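Local coordinates for protein N-acetylneuraminic acid (Sialic acid) synthetase (Leptospira borgpetersenii serovar Hardjo-bovis, PDB 6NCS) that probably condenses an N-acylated mannosamine, or its 6-phosphate, with phosphoenolpyruvate to form sialic acid or its 9-phosphate, and binds manganese, at residues 272-275 against 276-279; 153-156 against 157-160; 252-255 against 256-259. One frame throughout, in Å; residues are numbered along the deposited sequence.

Contact 1: residues 272-275 against 276-279; sequences EPQA and SEQE
The carboxylate of Glu-277 is gripped at both oxygens by backbone N-H groups. OE2 reaches back to the N of Gln-274 at 2.8 Å and accepts its proton through the anti lone pair, the one turned away from OE1, in a bond of 157° at the hydrogen. OE1 takes protons from the backbone N atoms of Ser-180 and Thr-153 of the second subunit, so each oxygen has its own partners, one in its own chain and two in the other. With chi1 of -56°, CG of Glu-277 stands beside its own backbone N and opposite the carbonyl carbon, and the extended chain beyond it carries OE2 to the N of Gln-274, where it also lies 3.2 Å from CA of Pro-273. The backbone answers in the reverse sense: Glu-277 N donates to Gln-274 O at 2.9 Å, which closes a two-way link between the residues. Gln-278 N then meets Ala-275 O at 3.2 Å. Both donors stand well above the carbonyl planes, in keeping with the i to i+3 bonding of 3-10 winding at 275-277. The amide of Gln-274, nearly perpendicular to the carboxylate (80°), folds away to His-268 and to the backbone O of Asp-188 of the second subunit, while its CB lies 3.6 Å from OG of Ser-276. This turn ends the loop that leaves helix 249-266 and starts helix 278-287, far out from the barrel body, and it rests on the second subunit's loops that follow strands 146-150 and 173-178.

Contact 2: residues 153-156 against 157-160; sequences TASA and SEIE
Ala-154 and Ile-159 make the tight, apolar side of this helix start. CB of Ala-154 lies 3.8 Å from CG1 of Ile-159, and the same CG1 also lies 3.3 Å from the backbone O of Ser-155, the atom that accepts the proton of Ile-159 N in the opening turn. That backbone bond measures 2.9 Å from Ile-159 N to Ser-155 O. Arg-151 and Tyr-201 pack against Ile-159 from beyond the two segments. The opposite character appears at the serines, where Ser-155 OG and Ser-157 OG approach to 3.2 Å in a weak hydrogen bond on the more exposed side. Between these extremes lies Glu-158. Its chi1 of -74° sets CG next to its own backbone N, and the extended chain runs back along the turn, with CG 3.4 Å from OG of Ser-155, until OE1 meets the N of Ser-155 at 3.0 Å. This N-H comes from above the carboxylate plane, 41° out of it. A water that donates both to OE1 and to the O of Thr-153 adds a second partner, and Arg-284 of the second subunit makes a salt bridge to OE1, so three donors converge on one oxygen and probably stabilise its negative charge. Ser-155 is the N-cap of helix 156-168, and the Ser-x-x-Glu sequence, with the Glu-158 side chain bonded to the N-cap N-H, gives the glutamate half of a capping box, here marking the step from strand 146-150 to the following helix in a TIM barrel.

Contact 3: residues 252-255 against 256-259; sequences LAKL and VTET
A chi1 of -68° places OG1 of Thr-259 opposite its own carbonyl carbon and beside its backbone N, from where it swings back along the helix to Leu-255 O. The hydroxyl donates to that oxygen at 2.7 Å, and the N of the same residue donates at 2.9 Å. The two arrive from opposite faces of the carbonyl plane, so the carbonyl oxygen of the buried Leu-255 has two donors. Lys-254 takes a different first torsion: chi1 of -175° puts CG opposite its backbone N, beside the carbonyl carbon, and bends at chi2 and chi3 lay the chain alongside Glu-258, CD being 3.7 Å from CG of Glu-258. Only the aliphatic parts meet there. The ends stay 4.8 Å apart from Lys-254 NZ to Glu-258 OE2, and the carboxylate of Glu-258 turns to a salt bridge with Arg-261. On the outer face, OG1 of Thr-257 holds a water at 2.8 Å. Deeper in, Val-256 sets CG2 3.4 Å from the O of Leu-252 and packs on Ile-28 of strand 27-33, while Leu-255 lies on Leu-218 and strand 227-231. The chemistry thus divides by face: the threonine that faces the barrel spends its hydroxyl on the helix backbone and can sit among apolar neighbours, whereas charged and hydrated groups occupy the outer side, where Lys-254 and Glu-258, not in contact at their charged ends, probably attract each other only weakly.

Overall arrangement
Contacts 2 and 3 both belong to the barrel, on opposite sides of the chain's centre: contact 3 where helix 249-266 lies on strands 27-33 and 227-231, contact 2 at the dimer-facing start of helix 156-168. Contact 1 is a surface turn about 36 Å from that centre. Within one chain the centres of contacts 1 and 2 lie about 43 Å apart, yet across the dimer they meet directly, Glu-277 in contact 1 of one subunit accepting from Thr-153 N in contact 2 of the other. In both, carboxylates serve backbone N-H groups, whereas contact 3, touched by no other chain, turns hydrophobic side chains to the strands and bonds a threonine within its own helix.

Contact 1: residues 272-275 against 276-279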
ATOM      1  N   GLU A 272      -1.988  16.517   8.755  1.00 18.03           N
ATOM      2  CA  GLU A 272      -2.828  17.293   9.653  1.00 17.48           C
ATOM      3  C   GLU A 272      -3.462  16.310  10.619  1.00 18.28           C
ATOM      4  O   GLU A 272      -3.658  15.146  10.258  1.00 15.05           O
ATOM      5  CB  GLU A 272      -3.902  18.088   8.888  1.00 25.28           C
ATOM      6  CG  GLU A 272      -4.829  17.247   8.031  1.00 40.57           C
ATOM      7  CD  GLU A 272      -5.838  18.089   7.259  1.00 55.96           C
ATOM      8  OE1 GLU A 272      -5.481  18.625   6.188  1.00 58.31           O
ATOM      9  OE2 GLU A 272      -6.987  18.227   7.729  1.00 60.65           O
ATOM     10  N   PRO A 273      -3.788  16.733  11.838  1.00 18.34           N
ATOM     11  CA  PRO A 273      -4.392  15.804  12.798  1.00 20.34           C
ATOM     12  C   PRO A 273      -5.820  15.437  12.421  1.00 14.38           C
ATOM     13  O   PRO A 273      -6.540  16.204  11.773  1.00 15.13           O
ATOM     14  CB  PRO A 273      -4.360  16.592  14.116  1.00 18.61           C
ATOM     15  CG  PRO A 273      -4.457  18.045  13.671  1.00 20.60           C
ATOM     16  CD  PRO A 273      -3.654  18.099  12.385  1.00 22.41           C
ATOM     17  N   GLN A 274      -6.222  14.236  12.831  1.00 16.83           N
ATOM     18  CA  GLN A 274      -7.626  13.846  12.754  1.00 14.67           C
ATOM     19  C   GLN A 274      -8.375  14.388  13.964  1.00 13.16           C
ATOM     20  O   GLN A 274      -7.797  14.585  15.037  1.00 15.30           O
ATOM     21  CB  GLN A 274      -7.770  12.322  12.712  1.00 16.41           C
ATOM     22  CG  GLN A 274      -6.847  11.602  11.721  1.00 19.18           C
ATOM     23  CD  GLN A 274      -7.291  11.757  10.278  1.00 25.84           C
ATOM     24  OE1 GLN A 274      -7.624  12.851   9.828  1.00 24.24           O
ATOM     25  NE2 GLN A 274      -7.305  10.651   9.547  1.00 24.72           N
ATOM     26  N   ALA A 275      -9.678  14.630  13.790  1.00 14.51           N
ATOM     27  CA  ALA A 275     -10.457  15.131  14.917  1.00 15.65           C
ATOM     28  C   ALA A 275     -10.496  14.135  16.073  1.00 20.78           C
ATOM     29  O   ALA A 275     -10.667  14.546  17.225  1.00 16.77           O
ATOM     30  CB  ALA A 275     -11.876  15.501  14.468  1.00 17.59           C
ATOM     31  N   SER A 276     -10.292  12.841  15.804  1.00 18.71           N
ATOM     32  CA  SER A 276     -10.224  11.856  16.880  1.00 14.91           C
ATOM     33  C   SER A 276      -8.984  12.016  17.752  1.00 14.96           C
ATOM     34  O   SER A 276      -8.892  11.363  18.801  1.00 17.75           O
ATOM     35  CB  SER A 276     -10.245  10.444  16.294  1.00 14.92           C
ATOM     36  OG  SER A 276      -9.166  10.283  15.398  1.00 15.75           O
ATOM     37  N   GLU A 277      -8.039  12.861  17.354  1.00 12.92           N
ATOM     38  CA  GLU A 277      -6.844  13.107  18.143  1.00 14.42           C
ATOM     39  C   GLU A 277      -6.966  14.313  19.068  1.00 12.83           C
ATOM     40  O   GLU A 277      -5.978  14.670  19.720  1.00 16.89           O
ATOM     41  CB  GLU A 277      -5.637  13.319  17.225  1.00 14.13           C
ATOM     42  CG  GLU A 277      -5.370  12.175  16.252  1.00 12.61           C
ATOM     43  CD  GLU A 277      -4.126  12.397  15.408  1.00 17.22           C
ATOM     44  OE1 GLU A 277      -3.020  12.001  15.832  1.00 18.79           O
ATOM     45  OE2 GLU A 277      -4.256  12.963  14.311  1.00 21.11           O
ATOM     46  N   GLN A 278      -8.127  14.970  19.136  1.00 13.98           N
ATOM     47  CA  GLN A 278      -8.136  16.268  19.810  1.00 14.74           C
ATOM     48  C   GLN A 278      -7.857  16.147  21.307  1.00 18.87           C
ATOM     49  O   GLN A 278      -7.266  17.061  21.896  1.00 17.96           O
ATOM     50  CB  GLN A 278      -9.450  17.009  19.539  1.00 18.82           C
ATOM     51  CG  GLN A 278     -10.710  16.335  19.991  1.00 22.38           C
ATOM     52  CD  GLN A 278     -11.934  17.124  19.557  1.00 23.91           C
ATOM     53  OE1 GLN A 278     -11.977  18.358  19.690  1.00 20.48           O
ATOM     54  NE2 GLN A 278     -12.929  16.425  19.029  1.00 29.44           N
ATOM     55  N   GLU A 279      -8.240  15.036  21.945  1.00 19.53           N
ATOM     56  CA  GLU A 279      -7.934  14.899  23.369  1.00 16.99           C
ATOM     57  C   GLU A 279      -6.430  14.814  23.606  1.00 16.96           C
ATOM     58  O   GLU A 279      -5.905  15.412  24.554  1.00 18.31           O
ATOM     59  CB  GLU A 279      -8.634  13.670  23.952  1.00 23.69           C
TER

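Contact 2: residues 153-156 against 157-160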
ATOM      1  N   THR A 153       5.493  -6.918 -19.549  1.00 21.03           N
ATOM      2  CA  THR A 153       6.644  -7.204 -20.412  1.00 29.25           C
ATOM      3  C   THR A 153       7.621  -6.029 -20.564  1.00 25.47           C
ATOM      4  O   THR A 153       8.716  -6.238 -21.097  1.00 24.13           O
ATOM      5  CB  THR A 153       6.259  -7.657 -21.838  1.00 28.43           C
ATOM      6  OG1 THR A 153       5.837  -6.518 -22.604  1.00 25.81           O
ATOM      7  CG2 THR A 153       5.147  -8.691 -21.812  1.00 22.56           C
ATOM      8  N   ALA A 154       7.281  -4.811 -20.136  1.00 18.10           N
ATOM      9  CA  ALA A 154       7.979  -3.620 -20.616  1.00 24.17           C
ATOM     10  C   ALA A 154       9.035  -3.100 -19.641  1.00 21.87           C
ATOM     11  O   ALA A 154       8.825  -3.061 -18.425  1.00 24.51           O
ATOM     12  CB  ALA A 154       6.977  -2.503 -20.924  1.00 21.16           C
ATOM     13  N   SER A 155      10.167  -2.678 -20.199  1.00 20.06           N
ATOM     14  CA  SER A 155      11.216  -1.978 -19.476  1.00 25.95           C
ATOM     15  C   SER A 155      10.886  -0.488 -19.381  1.00 24.24           C
ATOM     16  O   SER A 155       9.953   0.011 -20.013  1.00 19.54           O
ATOM     17  CB  SER A 155      12.551  -2.161 -20.182  1.00 30.12           C
ATOM     18  OG  SER A 155      12.472  -1.535 -21.445  1.00 24.81           O
ATOM     19  N   ALA A 156      11.686   0.239 -18.596  1.00 26.60           N
ATOM     20  CA  ALA A 156      11.406   1.657 -18.402  1.00 24.74           C
ATOM     21  C   ALA A 156      11.500   2.418 -19.716  1.00 25.09           C
ATOM     22  O   ALA A 156      10.690   3.317 -19.985  1.00 23.19           O
ATOM     23  CB  ALA A 156      12.363   2.251 -17.364  1.00 24.55           C
ATOM     24  N   SER A 157      12.477   2.065 -20.553  1.00 21.88           N
ATOM     25  CA  SER A 157      12.614   2.736 -21.841  1.00 24.66           C
ATOM     26  C   SER A 157      11.436   2.425 -22.755  1.00 28.79           C
ATOM     27  O   SER A 157      10.975   3.296 -23.500  1.00 25.38           O
ATOM     28  CB  SER A 157      13.935   2.342 -22.507  1.00 41.12           C
ATOM     29  OG  SER A 157      14.002   0.943 -22.738  1.00 42.32           O
ATOM     30  N   GLU A 158      10.944   1.185 -22.724  1.00 27.95           N
ATOM     31  CA  GLU A 158       9.808   0.829 -23.566  1.00 29.16           C
ATOM     32  C   GLU A 158       8.555   1.571 -23.126  1.00 23.71           C
ATOM     33  O   GLU A 158       7.741   1.987 -23.962  1.00 22.49           O
ATOM     34  CB  GLU A 158       9.594  -0.685 -23.536  1.00 26.56           C
ATOM     35  CG  GLU A 158      10.639  -1.438 -24.346  1.00 23.50           C
ATOM     36  CD  GLU A 158      10.684  -2.928 -24.068  1.00 35.16           C
ATOM     37  OE1 GLU A 158      10.033  -3.386 -23.108  1.00 29.58           O
ATOM     38  OE2 GLU A 158      11.389  -3.644 -24.811  1.00 31.64           O
ATOM     39  N   ILE A 159       8.387   1.740 -21.813  1.00 18.05           N
ATOM     40  CA  ILE A 159       7.260   2.506 -21.277  1.00 16.49           C
ATOM     41  C   ILE A 159       7.346   3.963 -21.721  1.00 23.74           C
ATOM     42  O   ILE A 159       6.353   4.560 -22.152  1.00 19.21           O
ATOM     43  CB  ILE A 159       7.229   2.392 -19.743  1.00 17.35           C
ATOM     44  CG1 ILE A 159       6.875   0.957 -19.330  1.00 16.98           C
ATOM     45  CG2 ILE A 159       6.264   3.412 -19.138  1.00 18.72           C
ATOM     46  CD1 ILE A 159       7.035   0.704 -17.824  1.00 24.00           C
ATOM     47  N   GLU A 160       8.534   4.562 -21.602  1.00 22.28           N
ATOM     48  CA  GLU A 160       8.697   5.963 -21.978  1.00 22.11           C
ATOM     49  C   GLU A 160       8.380   6.178 -23.453  1.00 22.22           C
ATOM     50  O   GLU A 160       7.737   7.173 -23.821  1.00 22.93           O
ATOM     51  CB  GLU A 160      10.120   6.428 -21.651  1.00 33.64           C
ATOM     52  CG  GLU A 160      10.333   7.935 -21.798  1.00 44.85           C
ATOM     53  CD  GLU A 160       9.525   8.753 -20.800  1.00 52.55           C
ATOM     54  OE1 GLU A 160       9.212   8.236 -19.709  1.00 45.84           O
ATOM     55  OE2 GLU A 160       9.200   9.919 -21.109  1.00 62.65           O
TER
HETATM   56  O   HOH W   1      11.179  -6.043 -22.214  1.00 28.12           O

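Contact 3: residues 252-255 against 256-259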
ATOM      1  N   LEU A 252     -15.865 -10.375  -7.356  1.00 13.47           N
ATOM      2  CA  LEU A 252     -15.802  -9.026  -7.912  1.00 15.16           C
ATOM      3  C   LEU A 252     -16.488  -8.020  -6.993  1.00 15.98           C
ATOM      4  O   LEU A 252     -15.993  -6.903  -6.799  1.00 14.08           O
ATOM      5  CB  LEU A 252     -16.441  -9.006  -9.304  1.00 15.73           C
ATOM      6  CG  LEU A 252     -16.451  -7.687 -10.085  1.00 14.65           C
ATOM      7  CD1 LEU A 252     -15.054  -7.158 -10.328  1.00 15.51           C
ATOM      8  CD2 LEU A 252     -17.199  -7.859 -11.413  1.00 14.47           C
ATOM      9  N   ALA A 253     -17.647  -8.388  -6.445  1.00 15.82           N
ATOM     10  CA  ALA A 253     -18.350  -7.483  -5.541  1.00 14.82           C
ATOM     11  C   ALA A 253     -17.523  -7.220  -4.290  1.00 13.58           C
ATOM     12  O   ALA A 253     -17.498  -6.097  -3.776  1.00 16.77           O
ATOM     13  CB  ALA A 253     -19.710  -8.066  -5.169  1.00 17.69           C
ATOM     14  N   LYS A 254     -16.847  -8.251  -3.781  1.00 14.85           N
ATOM     15  CA  LYS A 254     -15.963  -8.056  -2.635  1.00 13.29           C
ATOM     16  C   LYS A 254     -14.769  -7.182  -2.997  1.00 16.47           C
ATOM     17  O   LYS A 254     -14.326  -6.364  -2.179  1.00 15.26           O
ATOM     18  CB  LYS A 254     -15.503  -9.416  -2.101  1.00 13.95           C
ATOM     19  CG  LYS A 254     -14.676  -9.366  -0.844  1.00 18.81           C
ATOM     20  CD  LYS A 254     -15.522  -8.859   0.313  1.00 27.38           C
ATOM     21  CE  LYS A 254     -15.339  -9.711   1.552  1.00 50.89           C
ATOM     22  NZ  LYS A 254     -16.286  -9.285   2.620  1.00 54.69           N
ATOM     23  N   LEU A 255     -14.230  -7.339  -4.215  1.00 12.57           N
ATOM     24  CA  LEU A 255     -13.158  -6.455  -4.668  1.00 12.06           C
ATOM     25  C   LEU A 255     -13.610  -5.007  -4.634  1.00 12.74           C
ATOM     26  O   LEU A 255     -12.872  -4.127  -4.179  1.00 12.38           O
ATOM     27  CB  LEU A 255     -12.714  -6.838  -6.085  1.00 11.54           C
ATOM     28  CG  LEU A 255     -11.655  -5.968  -6.769  1.00 16.05           C
ATOM     29  CD1 LEU A 255     -10.319  -5.955  -6.002  1.00 15.41           C
ATOM     30  CD2 LEU A 255     -11.443  -6.468  -8.200  1.00 15.29           C
ATOM     31  N   VAL A 256     -14.831  -4.744  -5.095  1.00 10.78           N
ATOM     32  CA  VAL A 256     -15.344  -3.376  -5.105  1.00 13.88           C
ATOM     33  C   VAL A 256     -15.465  -2.837  -3.683  1.00 12.16           C
ATOM     34  O   VAL A 256     -15.022  -1.719  -3.388  1.00 13.43           O
ATOM     35  CB  VAL A 256     -16.688  -3.315  -5.853  1.00 12.27           C
ATOM     36  CG1 VAL A 256     -17.356  -1.960  -5.647  1.00 14.03           C
ATOM     37  CG2 VAL A 256     -16.469  -3.590  -7.361  1.00 13.51           C
ATOM     38  N   THR A 257     -16.098  -3.600  -2.783  1.00 10.76           N
ATOM     39  CA  THR A 257     -16.355  -3.036  -1.456  1.00 16.64           C
ATOM     40  C   THR A 257     -15.080  -2.974  -0.631  1.00 15.00           C
ATOM     41  O   THR A 257     -14.909  -2.060   0.191  1.00 12.51           O
ATOM     42  CB  THR A 257     -17.439  -3.822  -0.696  1.00 17.41           C
ATOM     43  OG1 THR A 257     -17.038  -5.183  -0.509  1.00 17.91           O
ATOM     44  CG2 THR A 257     -18.764  -3.784  -1.452  1.00 16.49           C
ATOM     45  N   GLU A 258     -14.172  -3.926  -0.832  1.00 13.16           N
ATOM     46  CA  GLU A 258     -12.916  -3.873  -0.096  1.00 15.70           C
ATOM     47  C   GLU A 258     -12.018  -2.763  -0.623  1.00 11.02           C
ATOM     48  O   GLU A 258     -11.295  -2.135   0.154  1.00 13.79           O
ATOM     49  CB  GLU A 258     -12.217  -5.228  -0.152  1.00 14.00           C
ATOM     50  CG  GLU A 258     -12.871  -6.274   0.771  1.00 13.57           C
ATOM     51  CD  GLU A 258     -12.659  -5.965   2.254  1.00 18.72           C
ATOM     52  OE1 GLU A 258     -11.613  -6.361   2.810  1.00 23.45           O
ATOM     53  OE2 GLU A 258     -13.544  -5.331   2.865  1.00 18.80           O
ATOM     54  N   THR A 259     -12.070  -2.481  -1.928  1.00 12.55           N
ATOM     55  CA  THR A 259     -11.331  -1.338  -2.453  1.00 10.41           C
ATOM     56  C   THR A 259     -11.808  -0.043  -1.816  1.00 15.60           C
ATOM     57  O   THR A 259     -10.992   0.806  -1.427  1.00 13.92           O
ATOM     58  CB  THR A 259     -11.476  -1.268  -3.971  1.00 12.12           C
ATOM     59  OG1 THR A 259     -10.798  -2.376  -4.562  1.00 14.37           O
ATOM     60  CG2 THR A 259     -10.867   0.006  -4.486  1.00 15.00           C
TER
HETATM   61  O   HOH W   2     -19.008  -7.201  -0.910  1.00 28.65           O